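PDB 3N9T: PnpC, which acts as a hydroxyquinol 1,2-dioxygenase, an intradiol enzyme that uses ferric iron to open the aromatic ring of hydroxyquinol between neighbouring hydroxylated carbons. Local coordinates for residues Asp18-Glu21 and Thr22-Asn25; Trp53-Gly56 and Ile57-Leu60; Leu87-Ala90 and Ile91-Gln95; Pro165-Pro168 and Phe169-Arg173; Arg177-Asn180 and Asp181-Ala185. All coordinates share one frame; numbering follows the deposited sequence.

All five contacts are local and follow one another along the chain; none nests in or crosses another. Interaction 1 closes the bend between helix 7-18 and helix 26-46, and interaction 2 lies one helix further on, within helix 50-65, where it lines a lipid tunnel. Interaction 3 ends helix 84-91 before the chain leaves for strand 129-138. These three touch the second subunit. The last two belong to the iron-binding beta domain: interaction 4 shapes the loop leading into strand 173-177, and interaction 5 closes the turn from that strand into strand 183-189. Their segments lie close in sequence, yet their centres are about 25 Å apart.

Interaction 1 (Asp18-Glu21 and Thr22-Asn25); sequences DSFE and TSPN. With HGX (1-heptadecanoyl-2-tridecanoyl-3-glycerol-phosphonyl choline), chain B.
S23 grips the backbone of F20 twice, closing the second of two overlapping type I turns, D18-E21 and F20-S23. Its amide N donates to F20 O over 3.0 Å in a nearly straight bond (169°), coming from above the carbonyl plane. The hydroxyl adds a second bond, S23 OG to F20 O at 2.6 Å, this time in the carbonyl plane and on a lone pair. Serine suits the place because its short side chain, turned beside its own N (chi1 -30°), brings the hydroxyl straight back onto the turn. With an alanine here, F20 O would probably keep the amide bond but lose its lone-pair partner, leaving the turn less firmly closed. T22, the third residue of the F20-S23 turn, places OG1 3.2 Å from S19 O, although its hydrogen bond goes to A209 O of the second subunit; threonine thus joins the turn to the dimer partner through a short hydroxyl. E21, between F20 and T22, lays CB 3.1 Å from T22 N, and its longer acidic chain sends OE2 to Q33 NE2 of helix 26-46. Beyond the turns, N25 ND2 donates to phosphate oxygen O4 of the bound phospholipid, while N25 OD1 caps R27 N. The whole is a compact helix-to-helix connection: two overlapping type I turns leading into an asparagine N-cap.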
# COMPACT_ATOMS: atom_id res chain seq x y z
N ASP A 18 -12.75 -0.38 -14.17
CA ASP A 18 -13.89 -1.16 -14.69
C ASP A 18 -13.76 -2.63 -14.37
O ASP A 18 -14.78 -3.33 -14.25
CB ASP A 18 -14.05 -0.96 -16.20
CG ASP A 18 -14.51 0.45 -16.56
OD1 ASP A 18 -15.01 1.16 -15.65
OD2 ASP A 18 -14.32 0.87 -17.76
N SER A 19 -12.53 -3.12 -14.23
CA SER A 19 -12.36 -4.55 -13.92
C SER A 19 -13.16 -5.03 -12.68
O SER A 19 -13.41 -6.23 -12.51
CB SER A 19 -10.88 -4.93 -13.78
OG SER A 19 -10.30 -4.45 -12.57
N PHE A 20 -13.50 -4.11 -11.78
CA PHE A 20 -14.20 -4.45 -10.53
C PHE A 20 -15.73 -4.41 -10.61
O PHE A 20 -16.37 -4.76 -9.63
CB PHE A 20 -13.70 -3.53 -9.39
CG PHE A 20 -12.27 -3.86 -8.94
CD1 PHE A 20 -12.05 -4.85 -7.98
CD2 PHE A 20 -11.20 -3.20 -9.48
CE1 PHE A 20 -10.77 -5.18 -7.55
CE2 PHE A 20 -9.87 -3.50 -9.06
CZ PHE A 20 -9.67 -4.51 -8.10
N GLU A 21 -16.27 -3.98 -11.77
CA GLU A 21 -17.73 -3.90 -12.03
C GLU A 21 -18.54 -5.12 -11.67
O GLU A 21 -19.69 -5.02 -11.30
CB GLU A 21 -18.02 -3.64 -13.50
CG GLU A 21 -17.99 -2.23 -13.83
CD GLU A 21 -18.89 -1.41 -12.92
OE1 GLU A 21 -20.01 -1.90 -12.55
OE2 GLU A 21 -18.49 -0.26 -12.60
N THR A 22 -17.91 -6.25 -11.85
CA THR A 22 -18.42 -7.56 -11.62
C THR A 22 -18.45 -8.03 -10.13
O THR A 22 -18.97 -9.13 -9.89
CB THR A 22 -17.38 -8.55 -12.29
OG1 THR A 22 -16.02 -8.07 -11.97
CG2 THR A 22 -17.54 -8.60 -13.79
N SER A 23 -17.84 -7.29 -9.17
CA SER A 23 -17.78 -7.78 -7.76
C SER A 23 -19.21 -7.99 -7.25
O SER A 23 -20.04 -7.11 -7.42
CB SER A 23 -16.99 -6.83 -6.77
OG SER A 23 -15.95 -6.10 -7.47
N PRO A 24 -19.50 -9.17 -6.72
CA PRO A 24 -20.81 -9.51 -6.14
C PRO A 24 -21.15 -8.53 -4.98
O PRO A 24 -22.28 -8.04 -4.89
CB PRO A 24 -20.55 -10.94 -5.56
CG PRO A 24 -19.40 -11.45 -6.25
CD PRO A 24 -18.60 -10.35 -6.78
N ASN A 25 -20.15 -8.17 -4.16
CA ASN A 25 -20.37 -7.25 -3.01
C ASN A 25 -20.15 -5.80 -3.43
O ASN A 25 -19.01 -5.40 -3.72
CB ASN A 25 -19.36 -7.60 -1.89
CG ASN A 25 -19.48 -6.68 -0.63
OD1 ASN A 25 -20.06 -5.62 -0.67
ND2 ASN A 25 -18.96 -7.16 0.48
O11 HGX B . -15.04 -5.80 1.85
C11 HGX B . -14.01 -6.05 2.39
C12 HGX B . -13.19 -4.93 2.92
C13 HGX B . -12.21 -4.45 1.87
C14 HGX B . -11.32 -3.49 2.61
C15 HGX B . -10.33 -2.88 1.70
C16 HGX B . -9.65 -1.76 2.43
C17 HGX B . -8.40 -1.39 1.68
C18 HGX B . -7.99 -0.01 2.14
C19 HGX B . -6.48 0.11 2.22
C20 HGX B . -6.18 1.05 3.39
C21 HGX B . -6.05 0.31 4.73
C22 HGX B . -4.86 0.71 5.60
C23 HGX B . -3.88 1.70 4.95
O3 HGX B . -13.61 -7.43 2.49
C3 HGX B . -14.31 -8.47 1.81
C2 HGX B . -13.52 -9.08 0.67
C1 HGX B . -14.25 -10.33 0.25
O3P HGX B . -15.42 -9.89 -0.42
O2 HGX B . -12.21 -9.51 1.05
C31 HGX B . -11.12 -8.94 0.25
O31 HGX B . -10.43 -9.65 -0.44
C32 HGX B . -10.69 -7.53 0.23
C33 HGX B . -9.41 -7.56 -0.61
C34 HGX B . -8.55 -6.40 -0.18
C35 HGX B . -7.99 -5.60 -1.33
C36 HGX B . -7.08 -4.58 -0.74
C37 HGX B . -6.10 -4.18 -1.83
C38 HGX B . -5.37 -2.99 -1.29
C39 HGX B . -4.02 -2.84 -1.95
C40 HGX B . -3.77 -1.42 -2.45
C42 HGX B . -3.10 -0.52 -1.42
C43 HGX B . -1.70 -0.03 -1.83
C44 HGX B . -1.46 0.04 -3.34
C45 HGX B . -0.23 -0.79 -3.71
C46 HGX B . -0.26 -1.36 -5.14
C47 HGX B . 1.01 -0.96 -5.88
C48 HGX B . 2.08 -1.93 -5.40
O1 HGX B . -16.43 -12.09 0.22
P1 HGX B . -16.80 -10.63 -0.07
O4 HGX B . -17.47 -9.78 0.99
O5 HGX B . -17.63 -10.56 -1.48
C4 HGX B . -18.91 -11.21 -1.61
C5 HGX B . -18.90 -12.36 -2.62
N1 HGX B . -18.67 -13.74 -2.10
C6 HGX B . -19.41 -14.69 -2.96
C7 HGX B . -19.11 -13.95 -0.70
C8 HGX B . -17.24 -14.06 -2.22

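Interaction 2 (Trp53-Gly56 and Ile57-Leu60); sequences WFEG and IRFL. With HGX (1-heptadecanoyl-2-tridecanoyl-3-glycerol-phosphonyl choline), chain C.
Four successive backbone bonds, I57 N to W53 O, R58 N to F54 O, F59 N to E55 O and L60 N to G56 O, all between 2.8 and 3.0 Å, carry a regular alpha-helix through both segments. On one flank I57 lies alongside W53, its CG1 over a face of the indole in a CH-pi contact, 3.7 Å from the centroid of the six-membered ring. The W53 side chain swings away from its backbone N (chi1 174°), which lays the indole along I57. W53 NE1 bonds S79 OG of the second subunit, and W53 CZ3 stands over the centre of the F54 ring. On another side of the helix, three residues apart, E55 OE1 and R58 NH2 form a salt bridge, whose modelled length is doubtfully short. The two chains cross at about a right angle, carboxylate and guanidinium planes 64° apart, and one guanidinium face rests over E55 CA. The remaining flank belongs to the phospholipid. W53 CD1 touches lipid C22 at 3.6 Å, and the F59 ring offers a face to the other acyl chain, with CD2 3.6 Å from C34. Between them G56 CA approaches lipid C21 at 3.8 Å; a glycine is suited here because a beta carbon would run into that chain. Large apolar residues round a bare backbone patch thus form one wall of the helical lipid tunnel at the dimer interface, a feature known from related catechol 1,2-dioxygenases.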
# COMPACT_ATOMS: atom_id res chain seq x y z
N TRP A 53 8.82 3.68 -8.68
CA TRP A 53 7.88 2.56 -8.54
C TRP A 53 8.61 1.39 -7.86
O TRP A 53 8.08 0.81 -6.88
CB TRP A 53 7.35 2.18 -9.91
CG TRP A 53 6.47 0.94 -9.91
CD1 TRP A 53 5.12 0.87 -9.63
CD2 TRP A 53 6.92 -0.40 -10.12
NE1 TRP A 53 4.71 -0.46 -9.67
CE2 TRP A 53 5.79 -1.25 -10.01
CE3 TRP A 53 8.17 -0.98 -10.44
CZ2 TRP A 53 5.88 -2.64 -10.18
CZ3 TRP A 53 8.25 -2.37 -10.60
CH2 TRP A 53 7.10 -3.18 -10.47
N PHE A 54 9.82 1.08 -8.31
CA PHE A 54 10.59 -0.02 -7.72
C PHE A 54 10.82 0.30 -6.24
O PHE A 54 10.76 -0.59 -5.42
CB PHE A 54 11.98 -0.21 -8.41
CG PHE A 54 11.97 -1.13 -9.64
CD1 PHE A 54 11.96 -2.53 -9.49
CD2 PHE A 54 12.00 -0.58 -10.96
CE1 PHE A 54 11.96 -3.39 -10.67
CE2 PHE A 54 12.00 -1.41 -12.14
CZ PHE A 54 11.97 -2.83 -11.97
N GLU A 55 11.14 1.56 -5.92
CA GLU A 55 11.30 1.96 -4.49
C GLU A 55 10.02 1.70 -3.67
O GLU A 55 10.07 1.07 -2.64
CB GLU A 55 11.78 3.43 -4.35
CG GLU A 55 11.87 3.90 -2.90
CD GLU A 55 12.81 3.03 -1.99
OE1 GLU A 55 13.83 2.54 -2.48
OE2 GLU A 55 12.54 2.86 -0.78
N GLY A 56 8.85 2.12 -4.19
CA GLY A 56 7.55 1.86 -3.54
C GLY A 56 7.37 0.38 -3.35
O GLY A 56 6.94 -0.05 -2.29
N ILE A 57 7.69 -0.41 -4.38
CA ILE A 57 7.59 -1.89 -4.26
C ILE A 57 8.54 -2.42 -3.15
O ILE A 57 8.13 -3.19 -2.29
CB ILE A 57 7.88 -2.63 -5.63
CG1 ILE A 57 6.74 -2.38 -6.68
CG2 ILE A 57 8.07 -4.08 -5.39
CD1 ILE A 57 5.39 -3.08 -6.32
N ARG A 58 9.80 -1.99 -3.18
CA ARG A 58 10.77 -2.50 -2.14
C ARG A 58 10.26 -2.06 -0.73
O ARG A 58 10.29 -2.83 0.25
CB ARG A 58 12.18 -1.89 -2.39
CG ARG A 58 12.87 -2.44 -3.66
CD ARG A 58 14.33 -1.86 -3.93
NE ARG A 58 14.47 -0.40 -3.73
CZ ARG A 58 14.73 0.47 -4.72
NH1 ARG A 58 14.88 0.01 -5.97
NH2 ARG A 58 14.88 1.75 -4.50
N PHE A 59 9.85 -0.79 -0.61
CA PHE A 59 9.33 -0.28 0.66
C PHE A 59 8.13 -1.04 1.23
O PHE A 59 8.10 -1.36 2.43
CB PHE A 59 9.01 1.22 0.56
CG PHE A 59 8.70 1.85 1.90
CD1 PHE A 59 7.42 1.83 2.40
CD2 PHE A 59 9.73 2.49 2.65
CE1 PHE A 59 7.13 2.40 3.67
CE2 PHE A 59 9.46 3.04 3.90
CZ PHE A 59 8.16 3.02 4.40
N LEU A 60 7.10 -1.25 0.41
CA LEU A 60 5.90 -2.01 0.83
C LEU A 60 6.26 -3.39 1.24
O LEU A 60 5.65 -3.97 2.15
CB LEU A 60 4.88 -2.10 -0.32
CG LEU A 60 4.20 -0.74 -0.55
CD1 LEU A 60 3.31 -0.73 -1.84
CD2 LEU A 60 3.43 -0.31 0.61
O11 HGX C . 12.68 9.45 -3.63
C11 HGX C . 12.57 8.27 -3.46
C12 HGX C . 11.49 7.55 -4.20
C13 HGX C . 10.24 7.51 -3.36
C14 HGX C . 9.33 6.57 -4.11
C15 HGX C . 8.02 6.46 -3.44
C16 HGX C . 7.08 5.74 -4.36
C17 HGX C . 5.89 5.28 -3.57
C18 HGX C . 4.78 4.98 -4.56
C19 HGX C . 3.97 3.78 -4.11
C20 HGX C . 3.53 3.06 -5.39
C21 HGX C . 4.55 2.01 -5.86
C22 HGX C . 3.98 0.65 -6.26
C23 HGX C . 2.48 0.47 -6.00
O3 HGX C . 13.49 7.61 -2.58
C3 HGX C . 14.40 8.34 -1.75
C2 HGX C . 14.05 8.27 -0.27
C1 HGX C . 15.22 8.82 0.48
O3P HGX C . 15.21 10.22 0.26
O2 HGX C . 13.88 6.94 0.21
C31 HGX C . 12.59 6.67 0.86
O31 HGX C . 12.54 6.38 2.03
C32 HGX C . 11.26 6.64 0.20
C33 HGX C . 10.33 6.13 1.31
C34 HGX C . 9.16 5.44 0.65
C35 HGX C . 7.83 5.85 1.21
C36 HGX C . 6.80 5.01 0.53
C37 HGX C . 5.59 4.97 1.45
C38 HGX C . 4.51 4.33 0.64
C39 HGX C . 3.47 3.69 1.54
C40 HGX C . 2.05 4.09 1.16
C42 HGX C . 1.40 3.15 0.14
C43 HGX C . 0.17 2.40 0.68
C44 HGX C . -0.58 3.11 1.81
C45 HGX C . -0.67 2.20 3.02
C46 HGX C . -0.76 2.94 4.37
C47 HGX C . -1.98 2.47 5.15
C48 HGX C . -1.58 1.15 5.78
O1 HGX C . 17.67 10.17 0.71
P1 HGX C . 16.60 10.94 -0.07
O4 HGX C . 16.67 11.01 -1.59
O5 HGX C . 16.42 12.43 0.57
C4 HGX C . 17.51 13.37 0.55
C5 HGX C . 18.03 13.72 1.96
N1 HGX C . 19.19 12.94 2.49
C6 HGX C . 19.97 13.83 3.38
C7 HGX C . 20.10 12.42 1.44
C8 HGX C . 18.68 11.83 3.31

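Interaction 3 (Leu87-Ala90 and Ile91-Gln95); sequences LVDA and INHRQ
L87 and I91 meet one turn apart where helix 84-91 runs out, so the contact is a helix C terminus whose last backbone bonds pass into a loop. L87 O accepts I91 N, and the side chains also meet, L87 CG to I91 CD1 at 3.9 Å, two branched apolar chains suited to a buried flank. V88 comes next and takes two donors on one carbonyl: N92 N at 3.1 Å and N92 ND2 at 2.8 Å reach V88 O from opposite faces of its plane. The N92 side chain lies beside its own backbone N (chi1 -66°), which folds its amide back over the last turn; asparagine suits the position because it can bond backwards and still give ND2 to L48 O of the second subunit. D89 sends its carboxylate across H93 at about a right angle, the carboxylate and ring planes 36° apart. No hydrogen bond joins the two. D89 OD2 bonds T102 OG1, and H93 NE2 bonds E50 OE2 of the second subunit, so each polar end is held by a different neighbour. A90, whose small side chain fits a buried site, closes the helix with a shorter step: H93 N donates to A90 O at 3.0 Å, three residues back and well above the carbonyl plane. R94 CG then brushes A90 O at 3.4 Å. Its guanidinium pairs with E9 and E47 of the second subunit, and I91 CG2 stands 4.2 Å above the guanidinium plane, over its centre.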
# COMPACT_ATOMS: atom_id res chain seq x y z
N LEU A 87 -7.47 9.58 10.83
CA LEU A 87 -8.56 9.92 9.89
C LEU A 87 -9.69 8.91 10.01
O LEU A 87 -10.87 9.29 10.14
CB LEU A 87 -8.06 10.03 8.44
CG LEU A 87 -9.19 10.31 7.43
CD1 LEU A 87 -9.79 11.65 7.71
CD2 LEU A 87 -8.66 10.35 6.04
N VAL A 88 -9.33 7.61 10.02
CA VAL A 88 -10.33 6.54 10.11
C VAL A 88 -11.12 6.65 11.45
O VAL A 88 -12.37 6.52 11.51
CB VAL A 88 -9.67 5.13 9.89
CG1 VAL A 88 -10.55 3.96 10.35
CG2 VAL A 88 -9.28 4.95 8.37
N ASP A 89 -10.37 6.91 12.53
CA ASP A 89 -11.01 6.99 13.84
C ASP A 89 -12.03 8.17 13.82
O ASP A 89 -13.15 8.06 14.31
CB ASP A 89 -9.96 7.31 14.92
CG ASP A 89 -10.64 7.61 16.27
OD1 ASP A 89 -11.24 6.66 16.81
OD2 ASP A 89 -10.64 8.76 16.72
N ALA A 90 -11.65 9.31 13.22
CA ALA A 90 -12.58 10.48 13.23
C ALA A 90 -13.83 10.19 12.44
O ALA A 90 -14.96 10.47 12.89
CB ALA A 90 -11.84 11.78 12.64
N ILE A 91 -13.63 9.57 11.27
CA ILE A 91 -14.76 9.28 10.35
C ILE A 91 -15.80 8.40 11.01
O ILE A 91 -16.98 8.56 10.78
CB ILE A 91 -14.30 8.63 9.05
CG1 ILE A 91 -13.47 9.63 8.26
CG2 ILE A 91 -15.48 7.98 8.24
CD1 ILE A 91 -12.86 8.96 6.99
N ASN A 92 -15.33 7.46 11.80
CA ASN A 92 -16.19 6.56 12.48
C ASN A 92 -16.67 7.03 13.88
O ASN A 92 -17.31 6.25 14.61
CB ASN A 92 -15.51 5.22 12.52
CG ASN A 92 -15.38 4.63 11.08
OD1 ASN A 92 -16.38 4.25 10.48
ND2 ASN A 92 -14.19 4.68 10.51
N HIS A 93 -16.32 8.24 14.28
CA HIS A 93 -16.75 8.74 15.61
C HIS A 93 -17.15 10.19 15.48
O HIS A 93 -16.60 11.09 16.15
CB HIS A 93 -15.64 8.56 16.65
CG HIS A 93 -15.22 7.13 16.85
ND1 HIS A 93 -15.85 6.28 17.75
CD2 HIS A 93 -14.20 6.42 16.31
CE1 HIS A 93 -15.25 5.10 17.73
NE2 HIS A 93 -14.25 5.15 16.86
N ARG A 94 -18.04 10.45 14.53
CA ARG A 94 -18.36 11.85 14.26
C ARG A 94 -19.33 12.30 15.34
O ARG A 94 -20.15 11.48 15.76
CB ARG A 94 -18.95 12.00 12.85
CG ARG A 94 -17.91 11.78 11.78
CD ARG A 94 -18.59 11.56 10.39
NE ARG A 94 -17.64 11.94 9.34
CZ ARG A 94 -17.77 11.59 8.07
NH1 ARG A 94 -18.82 10.90 7.69
NH2 ARG A 94 -16.86 11.96 7.19
N GLN A 95 -19.18 13.55 15.82
CA GLN A 95 -19.95 14.08 16.98
C GLN A 95 -20.34 15.54 16.74
O GLN A 95 -19.55 16.32 16.20
CB GLN A 95 -19.11 14.01 18.26
CG GLN A 95 -18.63 12.60 18.71
CD GLN A 95 -17.49 12.63 19.74
OE1 GLN A 95 -16.66 13.55 19.76
NE2 GLN A 95 -17.43 11.61 20.56

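Interaction 4 (Pro165-Pro168 and Phe169-Arg173); sequences PDQP and FGNLR
The side-chain amides of Q167 and N171 meet across a tight bend, N171 ND2 donating to Q167 OE1 at 2.9 Å along a nearly straight line (167°). The acceptor lies in the amide plane of N171, whereas ND2 approaches from above the carbonyl plane of Q167, and the two amide planes stand 87° apart. Both amides are buried, and their other atoms have partners too. Q167 NE2 donates to M159 O and D164 OD2, N171 OD1 accepts from L124 N, and N171 ND2 has a further weak bond to T125 OG1. An amide suits each place because it offers a donor and an acceptor on one flat group. A leucine in place of Q167 would probably leave N171 ND2 without its main acceptor, and M159 O and D164 OD2 without the donor that Q167 NE2 gives them, loosening the link between these loops. Swung clear of its own N (chi1 -173°), the N171 side chain projects towards Q167, while its backbone N bonds P168 O at 3.1 Å and closes a type II turn. G170 occupies the third position, where positive phi favours glycine. A second type II turn, G170-R173, overlaps the first, R173 N bonding G170 O at 3.0 Å, and the same carbonyl also receives R116 NH2. The R173 guanidinium is held by the carbonyls of S161 and F108 and packs on Y160. Overlapping type II turns thus lead into strand 173-177 near the iron ligand Y160, whose side chain is about 6 Å from that of Q167.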
# COMPACT_ATOMS: atom_id res chain seq x y z
N PRO A 165 8.34 -6.10 29.56
CA PRO A 165 7.96 -7.10 30.58
C PRO A 165 8.81 -7.01 31.87
O PRO A 165 8.47 -7.69 32.85
CB PRO A 165 8.06 -8.46 29.85
CG PRO A 165 8.96 -8.19 28.65
CD PRO A 165 9.00 -6.70 28.38
N ASP A 166 9.84 -6.17 31.91
CA ASP A 166 10.57 -5.96 33.18
C ASP A 166 9.84 -5.10 34.27
O ASP A 166 10.12 -5.24 35.45
CB ASP A 166 12.01 -5.50 32.86
CG ASP A 166 12.67 -4.68 33.98
OD1 ASP A 166 12.12 -3.61 34.39
OD2 ASP A 166 13.78 -5.09 34.41
N GLN A 167 8.87 -4.24 33.90
CA GLN A 167 8.10 -3.47 34.92
C GLN A 167 7.13 -4.39 35.68
O GLN A 167 6.65 -5.38 35.10
CB GLN A 167 7.26 -2.38 34.26
CG GLN A 167 8.01 -1.16 33.70
CD GLN A 167 7.08 -0.33 32.80
OE1 GLN A 167 5.89 -0.23 33.08
NE2 GLN A 167 7.61 0.21 31.70
N PRO A 168 6.80 -4.04 36.93
CA PRO A 168 5.80 -4.77 37.76
C PRO A 168 4.45 -4.91 37.03
O PRO A 168 4.05 -3.98 36.30
CB PRO A 168 5.63 -3.89 39.01
CG PRO A 168 6.78 -3.01 39.06
CD PRO A 168 7.42 -2.92 37.67
N PHE A 169 3.79 -6.06 37.20
CA PHE A 169 2.41 -6.25 36.77
C PHE A 169 1.53 -5.07 37.20
O PHE A 169 1.56 -4.66 38.35
CB PHE A 169 1.81 -7.55 37.34
CG PHE A 169 0.38 -7.76 36.98
CD1 PHE A 169 0.03 -8.45 35.82
CD2 PHE A 169 -0.64 -7.24 37.79
CE1 PHE A 169 -1.30 -8.63 35.46
CE2 PHE A 169 -1.97 -7.40 37.44
CZ PHE A 169 -2.32 -8.11 36.26
N GLY A 170 0.77 -4.54 36.25
CA GLY A 170 -0.20 -3.45 36.51
C GLY A 170 0.41 -2.07 36.63
O GLY A 170 -0.29 -1.12 36.82
N ASN A 171 1.73 -1.95 36.46
CA ASN A 171 2.33 -0.66 36.62
C ASN A 171 1.71 0.34 35.64
O ASN A 171 1.60 0.05 34.46
CB ASN A 171 3.80 -0.74 36.31
CG ASN A 171 4.52 0.53 36.63
OD1 ASN A 171 4.32 1.14 37.68
ND2 ASN A 171 5.43 0.91 35.74
N LEU A 172 1.34 1.49 36.15
CA LEU A 172 0.82 2.61 35.32
C LEU A 172 -0.30 2.13 34.45
O LEU A 172 -0.53 2.67 33.36
CB LEU A 172 1.97 3.24 34.51
CG LEU A 172 3.00 4.00 35.41
CD1 LEU A 172 4.22 4.39 34.61
CD2 LEU A 172 2.44 5.24 36.15
N ARG A 173 -1.04 1.12 34.95
CA ARG A 173 -2.35 0.76 34.37
C ARG A 173 -3.36 0.59 35.50
O ARG A 173 -2.99 0.24 36.65
CB ARG A 173 -2.30 -0.51 33.52
CG ARG A 173 -1.18 -0.58 32.51
CD ARG A 173 -1.08 -1.97 31.85
NE ARG A 173 -0.09 -1.88 30.77
CZ ARG A 173 -0.38 -1.53 29.52
NH1 ARG A 173 -1.64 -1.21 29.19
NH2 ARG A 173 0.60 -1.45 28.61

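Interaction 5 (Arg177-Asn180 and Asp181-Ala185); sequences RSDN and DGCFA
D179 turns its carboxylate back over the bend, where it meets the backbone of D181 and C183. Its CB starts 3.8 Å from C183 O, and CG comes to 3.6 Å from the same oxygen. OD1 is gripped by two amides: D181 N at 2.7 Å and C183 N at 3.0 Å, reaching it from opposite faces of the carboxylate plane. OD2, at the other tip, lies beside C183 CB at 3.5 Å. The first torsion (chi1 67°) sets CG between the backbone N and the carbonyl carbon, which is what folds the chain inward; aspartate is just long enough to make the OD1 to D181 N bond of an Asx turn. The backbone supplies the frame. G182 N donates to D179 O at 2.7 Å, closing a type I turn, and D179 N donates to C183 O at 2.8 Å, so that this is a type I turn with a G1 bulge. G182 takes the bulge position, whose positive phi (75°) suits glycine. D181 OD2 lies 4.4 Å from D179 OD1, a like-charge approach that the two N-H groups on OD1 would probably soften. Further back, S178 OG bonds V144 O, tying the bend to the neighbouring loop. Where strand 173-177 ends and strand 183-189 begins, a water joins the two sides, donating to R177 O and accepting from A185 N.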
# COMPACT_ATOMS: atom_id res chain seq x y z
N ARG A 177 -13.11 4.21 38.77
CA ARG A 177 -14.56 4.40 38.64
C ARG A 177 -14.98 5.79 39.08
O ARG A 177 -14.36 6.41 39.99
CB ARG A 177 -15.29 3.30 39.44
CG ARG A 177 -15.31 2.00 38.71
CD ARG A 177 -15.93 0.88 39.55
NE ARG A 177 -16.17 -0.33 38.76
CZ ARG A 177 -15.21 -1.19 38.39
NH1 ARG A 177 -13.91 -1.03 38.74
NH2 ARG A 177 -15.53 -2.25 37.68
N SER A 178 -16.01 6.32 38.43
CA SER A 178 -16.51 7.60 38.81
C SER A 178 -17.44 7.33 40.02
O SER A 178 -18.11 6.26 40.11
CB SER A 178 -17.22 8.21 37.61
OG SER A 178 -18.47 7.53 37.32
N ASP A 179 -17.48 8.26 40.99
CA ASP A 179 -18.29 8.03 42.19
C ASP A 179 -19.70 8.57 42.00
O ASP A 179 -20.06 8.97 40.90
CB ASP A 179 -17.60 8.66 43.45
CG ASP A 179 -17.54 10.18 43.41
OD1 ASP A 179 -18.23 10.87 42.65
OD2 ASP A 179 -16.75 10.74 44.17
N ASN A 180 -20.49 8.61 43.06
CA ASN A 180 -21.87 9.19 43.00
C ASN A 180 -21.95 10.59 42.44
O ASN A 180 -22.99 11.00 41.92
CB ASN A 180 -22.44 9.28 44.39
CG ASN A 180 -22.58 7.96 45.04
OD1 ASN A 180 -22.47 7.88 46.24
ND2 ASN A 180 -22.85 6.91 44.25
N ASP A 181 -20.90 11.39 42.56
CA ASP A 181 -20.97 12.71 41.91
C ASP A 181 -20.20 12.71 40.59
O ASP A 181 -19.87 13.77 40.10
CB ASP A 181 -20.43 13.79 42.84
CG ASP A 181 -21.16 13.79 44.20
OD1 ASP A 181 -22.40 14.00 44.18
OD2 ASP A 181 -20.52 13.58 45.27
N GLY A 182 -19.92 11.53 40.04
CA GLY A 182 -19.22 11.40 38.73
C GLY A 182 -17.70 11.69 38.82
O GLY A 182 -17.03 11.75 37.81
N CYS A 183 -17.18 11.84 40.03
CA CYS A 183 -15.79 12.22 40.27
C CYS A 183 -14.90 10.99 40.18
O CYS A 183 -15.27 9.88 40.66
CB CYS A 183 -15.66 12.89 41.65
SG CYS A 183 -16.49 14.47 41.71
N PHE A 184 -13.72 11.20 39.59
CA PHE A 184 -12.68 10.16 39.63
C PHE A 184 -11.34 10.79 40.09
O PHE A 184 -11.15 11.99 39.96
CB PHE A 184 -12.53 9.53 38.24
CG PHE A 184 -11.91 10.43 37.25
CD1 PHE A 184 -10.52 10.45 37.08
CD2 PHE A 184 -12.71 11.21 36.44
CE1 PHE A 184 -9.92 11.31 36.18
CE2 PHE A 184 -12.13 12.06 35.51
CZ PHE A 184 -10.75 12.13 35.38
N ALA A 185 -10.43 9.97 40.56
CA ALA A 185 -9.11 10.44 40.92
C ALA A 185 -8.11 9.30 40.83
O ALA A 185 -8.34 8.14 41.25
CB ALA A 185 -9.12 11.08 42.34
O HOH W 1 -11.59 7.14 40.65